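Local coordinates for Low molecular weight phosphotyrosine protein phosphatase 1 (Drosophila melanogaster, PDB 7CUY) that probably removes phosphate from tyrosine-phosphorylated proteins and small aryl and acyl phosphates, at residues A[53-58]-A[132-137]. Residues are numbered along the deposited sequence; the frame is centred on the assembly and turned at random.
Sequences PRAIST and EGFETA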
loop_
_atom_site.group_PDB
_atom_site.type_symbol
_atom_site.label_atom_id
_atom_site.label_comp_id
_atom_site.label_asym_id
_atom_site.label_seq_id
_atom_site.Cartn_x
_atom_site.Cartn_y
_atom_site.Cartn_z
ATOM N N PRO A 53 -15.878 -0.683 -3.268
ATOM C CA PRO A 53 -16.692 0.491 -2.906
ATOM C C PRO A 53 -16.472 0.961 -1.486
ATOM O O PRO A 53 -16.555 2.172 -1.221
ATOM C CB PRO A 53 -18.139 0.011 -3.131
ATOM C CG PRO A 53 -18.062 -1.429 -3.500
ATOM C CD PRO A 53 -16.660 -1.706 -3.975
ATOM N N ARG A 54 -16.157 0.047 -0.564
ATOM C CA ARG A 54 -15.931 0.457 0.820
ATOM C C ARG A 54 -14.585 1.147 0.978
ATOM O O ARG A 54 -14.433 2.016 1.848
ATOM C CB ARG A 54 -16.028 -0.745 1.754
ATOM C CG ARG A 54 -17.358 -1.482 1.660
ATOM C CD ARG A 54 -17.313 -2.814 2.386
ATOM N NE ARG A 54 -16.570 -3.821 1.628
ATOM C CZ ARG A 54 -16.409 -5.081 2.020
ATOM N NH1 ARG A 54 -16.937 -5.497 3.169
ATOM N NH2 ARG A 54 -15.720 -5.923 1.266
ATOM N N ALA A 55 -13.598 0.777 0.158
ATOM C CA ALA A 55 -12.344 1.525 0.166
ATOM C C ALA A 55 -12.551 2.931 -0.393
ATOM O O ALA A 55 -12.068 3.918 0.176
ATOM C CB ALA A 55 -11.277 0.779 -0.632
ATOM N N ILE A 56 -13.276 3.038 -1.508
ATOM C CA ILE A 56 -13.553 4.356 -2.082
ATOM C C ILE A 56 -14.301 5.225 -1.078
ATOM O O ILE A 56 -13.925 6.375 -0.817
ATOM C CB ILE A 56 -14.318 4.205 -3.408
ATOM C CG1 ILE A 56 -13.408 3.548 -4.441
ATOM C CG2 ILE A 56 -14.815 5.546 -3.890
ATOM C CD1 ILE A 56 -14.133 2.997 -5.648
ATOM N N SER A 57 -15.339 4.672 -0.456
ATOM C CA SER A 57 -16.131 5.477 0.460
ATOM C C SER A 57 -15.329 5.873 1.686
ATOM O O SER A 57 -15.491 6.989 2.203
ATOM C CB SER A 57 -17.399 4.728 0.850
ATOM O OG SER A 57 -18.183 4.508 -0.318
ATOM N N THR A 58 -14.451 4.981 2.168
ATOM C CA THR A 58 -13.616 5.335 3.314
ATOM C C THR A 58 -12.714 6.519 2.992
ATOM O O THR A 58 -12.548 7.423 3.818
ATOM C CB THR A 58 -12.769 4.141 3.756
ATOM O OG1 THR A 58 -13.621 3.109 4.254
ATOM C CG2 THR A 58 -11.809 4.562 4.838
ATOM N N GLU A 132 -15.863 -1.157 8.512
ATOM C CA GLU A 132 -15.044 -0.821 9.673
ATOM C C GLU A 132 -13.594 -1.225 9.466
ATOM O O GLU A 132 -12.686 -0.483 9.844
ATOM C CB GLU A 132 -15.594 -1.481 10.937
ATOM N N GLY A 133 -13.356 -2.398 8.872
ATOM C CA GLY A 133 -11.990 -2.831 8.632
ATOM C C GLY A 133 -11.232 -1.960 7.652
ATOM O O GLY A 133 -9.996 -1.939 7.679
ATOM N N PHE A 134 -11.944 -1.257 6.774
ATOM C CA PHE A 134 -11.288 -0.335 5.859
ATOM C C PHE A 134 -10.841 0.914 6.599
ATOM O O PHE A 134 -9.750 1.448 6.349
ATOM C CB PHE A 134 -12.240 0.022 4.716
ATOM C CG PHE A 134 -12.558 -1.137 3.796
ATOM C CD1 PHE A 134 -13.376 -2.175 4.220
ATOM C CD2 PHE A 134 -12.070 -1.166 2.495
ATOM C CE1 PHE A 134 -13.677 -3.243 3.371
ATOM C CE2 PHE A 134 -12.362 -2.226 1.637
ATOM C CZ PHE A 134 -13.172 -3.255 2.068
ATOM N N GLU A 135 -11.680 1.390 7.517
ATOM C CA GLU A 135 -11.321 2.543 8.327
ATOM C C GLU A 135 -10.091 2.252 9.174
ATOM O O GLU A 135 -9.219 3.118 9.321
ATOM C CB GLU A 135 -12.517 2.955 9.188
ATOM C CG GLU A 135 -12.191 3.880 10.356
ATOM C CD GLU A 135 -11.844 5.301 9.913
ATOM O OE1 GLU A 135 -12.099 5.643 8.724
ATOM O OE2 GLU A 135 -11.318 6.067 10.760
ATOM N N THR A 136 -9.967 1.034 9.722
ATOM C CA THR A 136 -8.797 0.805 10.570
ATOM C C THR A 136 -7.536 0.676 9.721
ATOM O O THR A 136 -6.477 1.189 10.102
ATOM C CB THR A 136 -8.983 -0.405 11.507
ATOM O OG1 THR A 136 -8.274 -1.554 11.025
ATOM C CG2 THR A 136 -10.423 -0.749 11.670
ATOM N N ALA A 137 -7.641 0.039 8.550
ATOM C CA ALA A 137 -6.542 0.061 7.590
ATOM C C ALA A 137 -6.136 1.494 7.244
ATOM O O ALA A 137 -4.943 1.820 7.167
ATOM C CB ALA A 137 -6.942 -0.701 6.326
#
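Phe134 lays one face of its ring against the side chain of Arg54, in a CH-pi contact where CB of Arg54 stands 3.7 Å from the centroid of the Phe134 ring, only 6° off its normal. Farther out the arginine bends at chi3, bringing NE of Arg54 to 3.4 Å from CE1 of Phe134, which lies over one face of the guanidinium, the two planes 45° apart. Ala55 meets another part of the ring, its CB 3.8 Å from CD2 of Phe134. At the root of the ring, OG1 of Thr58 comes within 3.4 Å of CB of Phe134, yet that hydroxyl donates back to its own helix, to Arg54 O at 2.8 Å. One turn of helix 53-61 thereby receives the first turn of helix 132-153, the two segment axes 9.2 Å apart and inclined at 52°. The charged end of Arg54 is held by a salt bridge to Asp52 and hydrogen bonds to the carbonyls of Tyr126, Glu128 and Gly130, in the chain following Asp124, the probable proton donor. An alanine in place of Phe134 would probably open a gap between the helices, leaving CB of Arg54 and the Ala55 methyl without the ring they pack on. Packing around one ring, mostly by van der Waals and CH-pi contact, joins the helices, while the arginine's bonds to the three carbonyls tie helix 53-61 to the loop leading into helix 132-153.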